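Local structure of GXWXG domain-containing protein (Thermomonospora curvata, 4MVE) at residues 72-78 and 93-99; 103-109 and 120-124; 127-133 and 145-151. The protein is of unknown function but joins a GXWXG family region to a DUF4334 region in a curled antiparallel beta sheet packed with helices. All coordinates share one frame; numbering follows the deposited sequence.

Contact 1 (72-78 and 93-99)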
loop_
_atom_site.group_PDB
_atom_site.type_symbol
_atom_site.label_atom_id
_atom_site.label_comp_id
_atom_site.label_asym_id
_atom_site.label_seq_id
_atom_site.Cartn_x
_atom_site.Cartn_y
_atom_site.Cartn_z
ATOM N N ARG A 72 1.226 15.585 -3.766
ATOM C CA ARG A 72 0.379 15.443 -2.567
ATOM C C ARG A 72 -1.126 15.373 -2.913
ATOM O O ARG A 72 -1.913 14.814 -2.149
ATOM C CB ARG A 72 0.656 16.661 -1.652
ATOM C CG ARG A 72 -0.043 16.705 -0.299
ATOM C CD ARG A 72 0.294 18.017 0.397
ATOM N NE ARG A 72 -0.521 18.252 1.593
ATOM C CZ ARG A 72 -1.608 19.022 1.624
ATOM N NH1 ARG A 72 -2.267 19.204 2.761
ATOM N NH2 ARG A 72 -2.038 19.622 0.519
ATOM N N ASP A 73 -1.518 15.955 -4.051
ATOM C CA ASP A 73 -2.910 16.054 -4.421
ATOM C C ASP A 73 -3.289 15.157 -5.561
ATOM O O ASP A 73 -4.483 15.041 -5.851
ATOM C CB ASP A 73 -3.240 17.498 -4.766
ATOM C CG ASP A 73 -3.363 18.376 -3.528
ATOM O OD1 ASP A 73 -4.048 17.946 -2.549
ATOM O OD2 ASP A 73 -2.802 19.495 -3.539
ATOM N N HIS A 74 -2.316 14.513 -6.213
ATOM C CA HIS A 74 -2.628 13.693 -7.384
ATOM C C HIS A 74 -1.901 12.350 -7.356
ATOM O O HIS A 74 -0.709 12.264 -7.636
ATOM C CB HIS A 74 -2.312 14.479 -8.671
ATOM C CG HIS A 74 -3.068 15.774 -8.792
ATOM N ND1 HIS A 74 -2.446 17.003 -8.579
ATOM C CD2 HIS A 74 -4.364 15.998 -9.114
ATOM C CE1 HIS A 74 -3.367 17.920 -8.817
ATOM N NE2 HIS A 74 -4.541 17.367 -9.120
ATOM N N VAL A 75 -2.654 11.294 -7.017
ATOM C CA VAL A 75 -2.207 9.909 -6.904
ATOM C C VAL A 75 -3.053 8.984 -7.800
ATOM O O VAL A 75 -4.289 9.058 -7.780
ATOM C CB VAL A 75 -2.304 9.458 -5.414
ATOM C CG1 VAL A 75 -1.850 8.005 -5.222
ATOM C CG2 VAL A 75 -1.496 10.387 -4.498
ATOM N N GLU A 76 -2.398 8.062 -8.506
ATOM C CA GLU A 76 -3.088 7.015 -9.255
ATOM C C GLU A 76 -3.046 5.781 -8.365
ATOM O O GLU A 76 -1.985 5.197 -8.189
ATOM C CB GLU A 76 -2.487 6.790 -10.654
ATOM C CG GLU A 76 -2.495 8.069 -11.494
ATOM C CD GLU A 76 -1.626 8.012 -12.735
ATOM O OE1 GLU A 76 -0.628 7.258 -12.720
ATOM O OE2 GLU A 76 -1.912 8.750 -13.706
ATOM N N PRO A 77 -4.165 5.421 -7.696
ATOM C CA PRO A 77 -4.106 4.303 -6.741
ATOM C C PRO A 77 -4.093 2.911 -7.352
ATOM O O PRO A 77 -3.673 1.960 -6.679
ATOM C CB PRO A 77 -5.370 4.493 -5.898
ATOM C CG PRO A 77 -6.325 5.203 -6.798
ATOM C CD PRO A 77 -5.509 6.044 -7.743
ATOM N N LEU A 78 -4.590 2.764 -8.580
ATOM C CA LEU A 78 -4.737 1.426 -9.179
ATOM C C LEU A 78 -4.147 1.292 -10.543
ATOM O O LEU A 78 -4.877 1.196 -11.537
ATOM C CB LEU A 78 -6.227 1.023 -9.238
ATOM C CG LEU A 78 -6.970 1.037 -7.890
ATOM C CD1 LEU A 78 -8.456 0.981 -8.119
ATOM C CD2 LEU A 78 -6.528 -0.160 -7.005
ATOM N N LEU A 93 -12.685 3.740 -9.972
ATOM C CA LEU A 93 -12.957 3.883 -8.528
ATOM C C LEU A 93 -12.590 5.296 -8.045
ATOM O O LEU A 93 -12.692 5.597 -6.852
ATOM C CB LEU A 93 -12.188 2.825 -7.700
ATOM C CG LEU A 93 -12.801 1.424 -7.705
ATOM C CD1 LEU A 93 -12.264 0.615 -8.848
ATOM C CD2 LEU A 93 -12.421 0.676 -6.449
ATOM N N GLY A 94 -12.111 6.119 -8.968
ATOM C CA GLY A 94 -11.695 7.482 -8.666
ATOM C C GLY A 94 -10.201 7.531 -8.394
ATOM O O GLY A 94 -9.523 6.489 -8.341
ATOM N N LEU A 95 -9.683 8.747 -8.209
ATOM C CA LEU A 95 -8.271 8.942 -7.974
ATOM C C LEU A 95 -8.012 9.092 -6.468
ATOM O O LEU A 95 -8.799 8.568 -5.664
ATOM C CB LEU A 95 -7.709 10.117 -8.829
ATOM C CG LEU A 95 -7.672 9.813 -10.348
ATOM C CD1 LEU A 95 -7.389 11.047 -11.154
ATOM C CD2 LEU A 95 -6.630 8.743 -10.691
ATOM N N ALA A 96 -6.865 9.688 -6.080
ATOM C CA ALA A 96 -6.520 9.764 -4.678
ATOM C C ALA A 96 -5.538 10.906 -4.410
ATOM O O ALA A 96 -5.173 11.650 -5.317
ATOM C CB ALA A 96 -5.933 8.432 -4.217
ATOM N N ARG A 97 -5.194 11.091 -3.142
ATOM C CA ARG A 97 -4.272 12.125 -2.703
ATOM C C ARG A 97 -3.599 11.685 -1.400
ATOM O O ARG A 97 -3.973 10.654 -0.817
ATOM C CB ARG A 97 -4.975 13.493 -2.582
ATOM C CG ARG A 97 -6.003 13.562 -1.494
ATOM C CD ARG A 97 -7.158 14.522 -1.818
ATOM N NE ARG A 97 -8.144 14.454 -0.730
ATOM C CZ ARG A 97 -8.915 13.398 -0.455
ATOM N NH1 ARG A 97 -8.872 12.309 -1.227
ATOM N NH2 ARG A 97 -9.752 13.430 0.572
ATOM N N LEU A 98 -2.570 12.419 -0.997
ATOM C CA LEU A 98 -1.798 12.111 0.210
ATOM C C LEU A 98 -1.989 13.155 1.279
ATOM O O LEU A 98 -1.985 14.362 0.993
ATOM C CB LEU A 98 -0.304 12.043 -0.111
ATOM C CG LEU A 98 0.191 10.837 -0.944
ATOM C CD1 LEU A 98 1.541 11.156 -1.583
ATOM C CD2 LEU A 98 0.319 9.581 -0.080
ATOM N N ARG A 99 -2.160 12.683 2.511
ATOM C CA ARG A 99 -2.267 13.543 3.704
ATOM C C ARG A 99 -1.539 12.856 4.857
ATOM O O ARG A 99 -1.192 11.664 4.738
ATOM C CB ARG A 99 -3.733 13.805 4.079
ATOM C CG ARG A 99 -4.573 14.562 3.020
ATOM C CD ARG A 99 -4.028 15.995 2.838
ATOM N NE ARG A 99 -4.880 16.848 2.016
ATOM C CZ ARG A 99 -4.751 17.021 0.701
ATOM N NH1 ARG A 99 -3.863 16.314 0.014
ATOM N NH2 ARG A 99 -5.546 17.861 0.057
#

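Contact 2 (103-109 and 120-124)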
loop_
_atom_site.group_PDB
_atom_site.type_symbol
_atom_site.label_atom_id
_atom_site.label_comp_id
_atom_site.label_asym_id
_atom_site.label_seq_id
_atom_site.Cartn_x
_atom_site.Cartn_y
_atom_site.Cartn_z
ATOM N N LEU A 103 -2.766 6.609 12.846
ATOM C CA LEU A 103 -3.228 5.246 12.973
ATOM C C LEU A 103 -2.536 4.679 14.177
ATOM O O LEU A 103 -1.303 4.593 14.179
ATOM C CB LEU A 103 -2.992 4.388 11.721
ATOM C CG LEU A 103 -3.329 2.867 11.924
ATOM C CD1 LEU A 103 -4.853 2.622 11.909
ATOM C CD2 LEU A 103 -2.639 2.004 10.893
ATOM N N ARG A 104 -3.319 4.339 15.231
ATOM C CA ARG A 104 -2.819 3.785 16.497
ATOM C C ARG A 104 -1.823 4.732 17.165
ATOM O O ARG A 104 -0.773 4.305 17.640
ATOM C CB ARG A 104 -2.166 2.417 16.263
ATOM C CG ARG A 104 -3.110 1.435 15.669
ATOM C CD ARG A 104 -2.398 0.200 15.222
ATOM N NE ARG A 104 -3.379 -0.626 14.565
ATOM C CZ ARG A 104 -3.154 -1.407 13.525
ATOM N NH1 ARG A 104 -1.914 -1.575 13.062
ATOM N NH2 ARG A 104 -4.156 -2.065 12.962
ATOM N N GLY A 105 -2.137 6.014 17.135
ATOM C CA GLY A 105 -1.294 7.053 17.716
ATOM C C GLY A 105 -0.092 7.470 16.890
ATOM O O GLY A 105 0.678 8.321 17.338
ATOM N N THR A 106 0.115 6.869 15.694
ATOM C CA THR A 106 1.254 7.257 14.871
ATOM C C THR A 106 0.739 7.938 13.638
ATOM O O THR A 106 -0.083 7.378 12.919
ATOM C CB THR A 106 2.165 6.077 14.541
ATOM O OG1 THR A 106 2.678 5.530 15.755
ATOM C CG2 THR A 106 3.322 6.464 13.603
ATOM N N VAL A 107 1.231 9.153 13.419
ATOM C CA VAL A 107 0.938 10.011 12.280
ATOM C C VAL A 107 1.981 9.722 11.194
ATOM O O VAL A 107 3.153 9.796 11.455
ATOM C CB VAL A 107 0.942 11.510 12.721
ATOM C CG1 VAL A 107 0.910 12.446 11.510
ATOM C CG2 VAL A 107 -0.219 11.817 13.684
ATOM N N SER A 108 1.542 9.388 9.994
ATOM C CA SER A 108 2.394 9.115 8.845
ATOM C C SER A 108 1.668 9.494 7.573
ATOM O O SER A 108 0.466 9.791 7.606
ATOM C CB SER A 108 2.756 7.633 8.799
ATOM O OG SER A 108 3.797 7.413 7.853
ATOM N N ALA A 109 2.387 9.484 6.449
ATOM C CA ALA A 109 1.769 9.687 5.150
ATOM C C ALA A 109 0.739 8.580 4.911
ATOM O O ALA A 109 0.955 7.399 5.227
ATOM C CB ALA A 109 2.817 9.679 4.045
ATOM N N ASP A 120 -4.921 4.372 3.113
ATOM C CA ASP A 120 -3.754 3.477 3.230
ATOM C C ASP A 120 -2.658 4.194 4.003
ATOM O O ASP A 120 -2.074 5.150 3.479
ATOM C CB ASP A 120 -3.220 3.016 1.864
ATOM C CG ASP A 120 -4.249 2.401 0.927
ATOM O OD1 ASP A 120 -5.158 1.687 1.418
ATOM O OD2 ASP A 120 -4.106 2.572 -0.293
ATOM N N HIS A 121 -2.390 3.739 5.238
ATOM C CA HIS A 121 -1.388 4.306 6.175
ATOM C C HIS A 121 -0.037 3.670 5.898
ATOM O O HIS A 121 0.083 2.447 5.960
ATOM C CB HIS A 121 -1.816 4.071 7.626
ATOM C CG HIS A 121 -3.183 4.591 7.936
ATOM N ND1 HIS A 121 -3.372 5.839 8.557
ATOM C CD2 HIS A 121 -4.396 4.009 7.745
ATOM C CE1 HIS A 121 -4.675 5.957 8.723
ATOM N NE2 HIS A 121 -5.332 4.868 8.274
ATOM N N PHE A 122 0.952 4.477 5.489
ATOM C CA PHE A 122 2.267 3.953 5.096
ATOM C C PHE A 122 3.314 4.038 6.200
ATOM O O PHE A 122 3.442 5.063 6.869
ATOM C CB PHE A 122 2.780 4.702 3.865
ATOM C CG PHE A 122 1.882 4.571 2.673
ATOM C CD1 PHE A 122 1.604 3.321 2.125
ATOM C CD2 PHE A 122 1.278 5.691 2.109
ATOM C CE1 PHE A 122 0.746 3.199 1.030
ATOM C CE2 PHE A 122 0.410 5.563 1.037
ATOM C CZ PHE A 122 0.166 4.321 0.486
ATOM N N ARG A 123 4.104 2.975 6.352
ATOM C CA ARG A 123 5.241 2.981 7.275
ATOM C C ARG A 123 6.459 2.503 6.509
ATOM O O ARG A 123 6.331 1.666 5.638
ATOM C CB ARG A 123 4.987 2.101 8.518
ATOM C CG ARG A 123 3.791 2.475 9.364
ATOM C CD ARG A 123 3.999 3.542 10.421
ATOM N NE ARG A 123 2.718 3.799 11.096
ATOM C CZ ARG A 123 2.311 3.180 12.202
ATOM N NH1 ARG A 123 3.105 2.309 12.816
ATOM N NH2 ARG A 123 1.116 3.444 12.714
ATOM N N ARG A 124 7.634 2.977 6.872
ATOM C CA ARG A 124 8.884 2.658 6.209
ATOM C C ARG A 124 9.395 1.259 6.556
ATOM O O ARG A 124 9.499 0.922 7.733
ATOM C CB ARG A 124 9.967 3.707 6.618
ATOM C CG ARG A 124 11.318 3.555 5.895
ATOM C CD ARG A 124 12.337 4.582 6.380
ATOM N NE ARG A 124 13.612 4.490 5.657
ATOM C CZ ARG A 124 14.633 3.726 6.030
ATOM N NH1 ARG A 124 14.548 2.981 7.126
ATOM N NH2 ARG A 124 15.741 3.691 5.306
HETATM O O HOH W 1 0.123 5.862 10.704
#

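Contact 3 (127-133 and 145-151)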
loop_
_atom_site.group_PDB
_atom_site.type_symbol
_atom_site.label_atom_id
_atom_site.label_comp_id
_atom_site.label_asym_id
_atom_site.label_seq_id
_atom_site.Cartn_x
_atom_site.Cartn_y
_atom_site.Cartn_z
ATOM N N ASP A 127 14.313 2.627 2.342
ATOM C CA ASP A 127 14.080 3.718 1.374
ATOM C C ASP A 127 13.208 3.326 0.159
ATOM O O ASP A 127 12.578 4.200 -0.445
ATOM C CB ASP A 127 15.427 4.252 0.866
ATOM C CG ASP A 127 16.215 4.982 1.938
ATOM O OD1 ASP A 127 15.597 5.422 2.938
ATOM O OD2 ASP A 127 17.447 5.100 1.787
ATOM N N ASP A 128 13.189 2.021 -0.196
ATOM C CA ASP A 128 12.471 1.554 -1.372
ATOM C C ASP A 128 11.320 0.602 -1.068
ATOM O O ASP A 128 10.786 -0.001 -2.003
ATOM C CB ASP A 128 13.471 0.864 -2.307
ATOM C CG ASP A 128 14.555 1.794 -2.795
ATOM O OD1 ASP A 128 14.286 3.021 -2.906
ATOM O OD2 ASP A 128 15.684 1.310 -3.034
HETATM N N MSE A 129 10.931 0.465 0.218
HETATM C CA MSE A 129 9.843 -0.423 0.650
HETATM C C MSE A 129 9.058 0.185 1.786
HETATM O O MSE A 129 9.644 0.723 2.722
HETATM C CB MSE A 129 10.355 -1.801 1.102
HETATM C CG MSE A 129 10.983 -2.622 0.013
HETATM SE SE MSE A 129 11.590 -4.298 0.783
HETATM C CE MSE A 129 12.217 -5.099 -0.840
ATOM N N VAL A 130 7.745 0.113 1.684
ATOM C CA VAL A 130 6.775 0.549 2.710
ATOM C C VAL A 130 5.741 -0.532 2.884
ATOM O O VAL A 130 5.481 -1.270 1.938
ATOM C CB VAL A 130 6.055 1.904 2.413
ATOM C CG1 VAL A 130 7.032 3.061 2.232
ATOM C CG2 VAL A 130 5.071 1.797 1.244
ATOM N N VAL A 131 5.104 -0.603 4.073
ATOM C CA VAL A 131 3.966 -1.491 4.280
ATOM C C VAL A 131 2.771 -0.539 4.282
ATOM O O VAL A 131 2.876 0.524 4.869
ATOM C CB VAL A 131 4.066 -2.373 5.565
ATOM C CG1 VAL A 131 2.712 -2.988 5.923
ATOM C CG2 VAL A 131 5.094 -3.494 5.382
ATOM N N GLY A 132 1.672 -0.899 3.627
ATOM C CA GLY A 132 0.484 -0.050 3.631
ATOM C C GLY A 132 -0.563 -0.730 4.472
ATOM O O GLY A 132 -0.757 -1.940 4.331
ATOM N N ALA A 133 -1.252 0.045 5.347
ATOM C CA ALA A 133 -2.325 -0.422 6.217
ATOM C C ALA A 133 -3.649 0.148 5.711
ATOM O O ALA A 133 -3.906 1.345 5.843
ATOM C CB ALA A 133 -2.070 0.006 7.657
ATOM N N PHE A 145 -0.770 -4.463 2.784
ATOM C CA PHE A 145 -0.187 -4.692 1.471
ATOM C C PHE A 145 1.230 -4.085 1.452
ATOM O O PHE A 145 1.623 -3.417 2.411
ATOM C CB PHE A 145 -1.104 -4.139 0.345
ATOM C CG PHE A 145 -1.239 -2.636 0.341
ATOM C CD1 PHE A 145 -2.246 -2.004 1.084
ATOM C CD2 PHE A 145 -0.361 -1.842 -0.403
ATOM C CE1 PHE A 145 -2.366 -0.609 1.094
ATOM C CE2 PHE A 145 -0.464 -0.449 -0.382
ATOM C CZ PHE A 145 -1.476 0.162 0.354
ATOM N N HIS A 146 1.999 -4.296 0.372
ATOM C CA HIS A 146 3.339 -3.709 0.369
ATOM C C HIS A 146 3.610 -2.991 -0.936
ATOM O O HIS A 146 2.907 -3.226 -1.900
ATOM C CB HIS A 146 4.433 -4.754 0.688
ATOM C CG HIS A 146 4.351 -6.042 -0.082
ATOM N ND1 HIS A 146 4.804 -6.136 -1.389
ATOM C CD2 HIS A 146 3.883 -7.252 0.301
ATOM C CE1 HIS A 146 4.609 -7.392 -1.748
ATOM N NE2 HIS A 146 4.071 -8.101 -0.761
ATOM N N LEU A 147 4.563 -2.035 -0.928
ATOM C CA LEU A 147 4.996 -1.283 -2.098
ATOM C C LEU A 147 6.503 -1.249 -2.149
ATOM O O LEU A 147 7.148 -1.000 -1.130
ATOM C CB LEU A 147 4.434 0.162 -2.128
ATOM C CG LEU A 147 2.904 0.365 -2.106
ATOM C CD1 LEU A 147 2.558 1.839 -1.819
ATOM C CD2 LEU A 147 2.217 -0.191 -3.390
ATOM N N THR A 148 7.046 -1.438 -3.360
ATOM C CA THR A 148 8.468 -1.416 -3.740
ATOM C C THR A 148 8.652 -0.315 -4.779
ATOM O O THR A 148 7.961 -0.302 -5.792
ATOM C CB THR A 148 8.922 -2.791 -4.253
ATOM O OG1 THR A 148 8.618 -3.730 -3.221
ATOM C CG2 THR A 148 10.447 -2.833 -4.567
ATOM N N ARG A 149 9.531 0.634 -4.482
ATOM C CA ARG A 149 9.786 1.794 -5.324
ATOM C C ARG A 149 10.478 1.398 -6.634
ATOM O O ARG A 149 11.455 0.650 -6.613
ATOM C CB ARG A 149 10.641 2.826 -4.547
ATOM C CG ARG A 149 10.745 4.198 -5.211
ATOM C CD ARG A 149 11.850 5.077 -4.628
ATOM N NE ARG A 149 11.731 5.303 -3.175
ATOM C CZ ARG A 149 11.005 6.261 -2.605
ATOM N NH1 ARG A 149 10.277 7.090 -3.349
ATOM N NH2 ARG A 149 10.997 6.396 -1.285
ATOM N N GLU A 150 9.943 1.882 -7.771
ATOM C CA GLU A 150 10.542 1.701 -9.101
ATOM C C GLU A 150 11.779 2.583 -9.178
ATOM O O GLU A 150 11.691 3.763 -8.836
ATOM C CB GLU A 150 9.554 2.118 -10.207
ATOM C CG GLU A 150 8.726 1.021 -10.852
ATOM C CD GLU A 150 8.011 1.460 -12.126
ATOM O OE1 GLU A 150 7.133 0.703 -12.598
ATOM O OE2 GLU A 150 8.309 2.564 -12.645
ATOM N N ARG A 151 12.922 2.029 -9.600
ATOM C CA ARG A 151 14.199 2.744 -9.725
ATOM C C ARG A 151 14.844 2.451 -11.077
ATOM O O ARG A 151 14.687 3.228 -12.018
ATOM C CB ARG A 151 15.155 2.366 -8.582
ATOM C CG ARG A 151 14.814 3.032 -7.251
ATOM C CD ARG A 151 15.722 2.562 -6.133
ATOM N NE ARG A 151 16.701 3.581 -5.736
ATOM C CZ ARG A 151 17.792 3.338 -5.011
ATOM N NH1 ARG A 151 18.067 2.106 -4.600
ATOM N NH2 ARG A 151 18.626 4.325 -4.705
#

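Contact 1 (72-78 and 93-99)
Where strands 74-81 and 96-103 of the curled antiparallel sheet meet in a single bridge, Arg72 and Arg99 lay their guanidinium groups flat on each other, centres 3.9 Å apart and planes 8° from parallel, with NH2 of Arg72 over the middle of the Arg99 group. At the edge of Arg99, near its plane, sits Asp73: both NH1 and NH2 reach its OD1 at 3.0 Å, an end-on salt bridge to a single oxygen, with the carboxylate turned 72° from the guanidinium. The bend of the Arg99 chain at chi2 (-65°) folds NH1 back to donate a hydrogen bond to Leu98 O, 2.9 Å away. The stack brings like charges together, and Asp73 probably offsets part of that cost. With an alanine here in place of Arg99, Asp73 OD1 would probably lose both donors and the Arg72 guanidinium the flat group stacked on it.

The bridge itself pairs Val75 with Ala96 between widely splayed strands, consistent with a curled sheet closing on itself. Val75 N donates to Ala96 O at 3.1 Å, while the return bond is weak; Leu98 N reaches Arg72 O at 2.7 Å. On the buried side Val75 CG2 meets Leu98 CG, and Phe69 touches both residues. Farther along, Pro77 packs on Ala96, and Leu78 CD1 abuts Leu93 CD1 at 3.9 Å.

Contact 2 (103-109 and 120-124)
Ser108 and Ala109 bind Phe122 where the hairpin of strands 106-113 and 118-124 opens out, the two short strand segments running at 94° to each other. Two hydrogen bonds join the segments directly. Phe122 N donates to Ala109 O at 2.9 Å, and OG of Ser108 donates to Phe122 O at 2.6 Å, nearly along its C=O axis. With OG set anti to the backbone N (chi1 -168°), the Ser108 hydroxyl bridges the widening gap between the strands; it also bonds to Val35 N.

One packing contact is a CH-pi interaction at the type I' turn of Leu103 to Thr106, which links strand 96-103 to strand 106-113. Leu103 CB stands over one face of the His121 ring, 3.7 Å from its centroid and displaced toward the rim, closest to ND1. That nitrogen is buried and has no partner in the model, whereas NE2 is bonded to Asp135.

The charged group is Arg123, whose bend at chi2 (-86°) carries its guanidinium up against the turn, beside Thr106. Thr106 lies over one face, CG2 at 3.7 Å from Arg123 CZ, and Tyr29 of helix 22-29 also touches the side chain. A water in the guanidinium plane completes the link: it accepts from Arg123 NH2 at 3.3 Å and donates to Thr106 O at 2.7 Å.

Contact 3 (127-133 and 145-151)
Arg149 reaches across the open end of the antiparallel hairpin of strands 129-136 and 143-149 to grip Asp127 and Asp128. Its CB rests 3.8 Å from Asp128 O, the carbonyl that also accepts the backbone N of Arg149. CG leaves anti to the backbone N, and CD passes Asp128 OD1 at 3.6 Å. There the chain bends (chi3 -57°), turning NE toward two oxygens: Asp127 O at 3.1 Å and, more weakly, Asp128 OD1 at 3.4 Å as part of a salt bridge. At the tip, NH2 takes the same Asp127 O at 2.8 Å, so NE and NH2 hold one carbonyl side-on, in the guanidinium plane. NH2 also bonds to Phe39 O, and the Phe39 ring makes a cation-pi contact with the group.

Farther into the hairpin, Val130 pairs with Leu147 and Gly132 with Phe145, each through two backbone hydrogen bonds. Val130 CG2 meets Leu147 CB at 3.8 Å, on the face that also carries Phe145; Met129 (as selenomethionine), Val131, His146 and Thr148 look the other way, toward helix 5-16. Gly132 CA makes a CH-pi contact over one face of the Phe145 ring, 4.0 Å from its centroid, and any CB on this residue would run into that ring.

Asp128 OD2 forms a salt bridge with NH1 of Arg151, a poorly ordered side chain, at 3.0 Å. The firmer hold is thus on Arg149; the bridge to Arg151 probably adds little restraint, though the two arginines likely stabilise the charge of Asp128.

The three contacts follow one another along the chain and all belong to the same curled sheet. Contacts 2 and 3 are joined directly through neighbouring strands, their centres about 13 Å apart: strand 118-124 lies beside strand 129-136, with His121 O 2.8 Å from Ala133 N in a probable hydrogen bond, and Asp120 CG packs on Phe145 CE1. Contact 1, with its centre about 17 Å from that of contact 2, touches it through Leu98 CD2 and Phe122 CE2, 4.2 Å apart in the interior. Contacts 1 and 3 do not meet, their nearest atoms being about 7 Å apart; Phe122, which also packs on Val130 and Leu147, connects them. No catalytic or ligand site is established here.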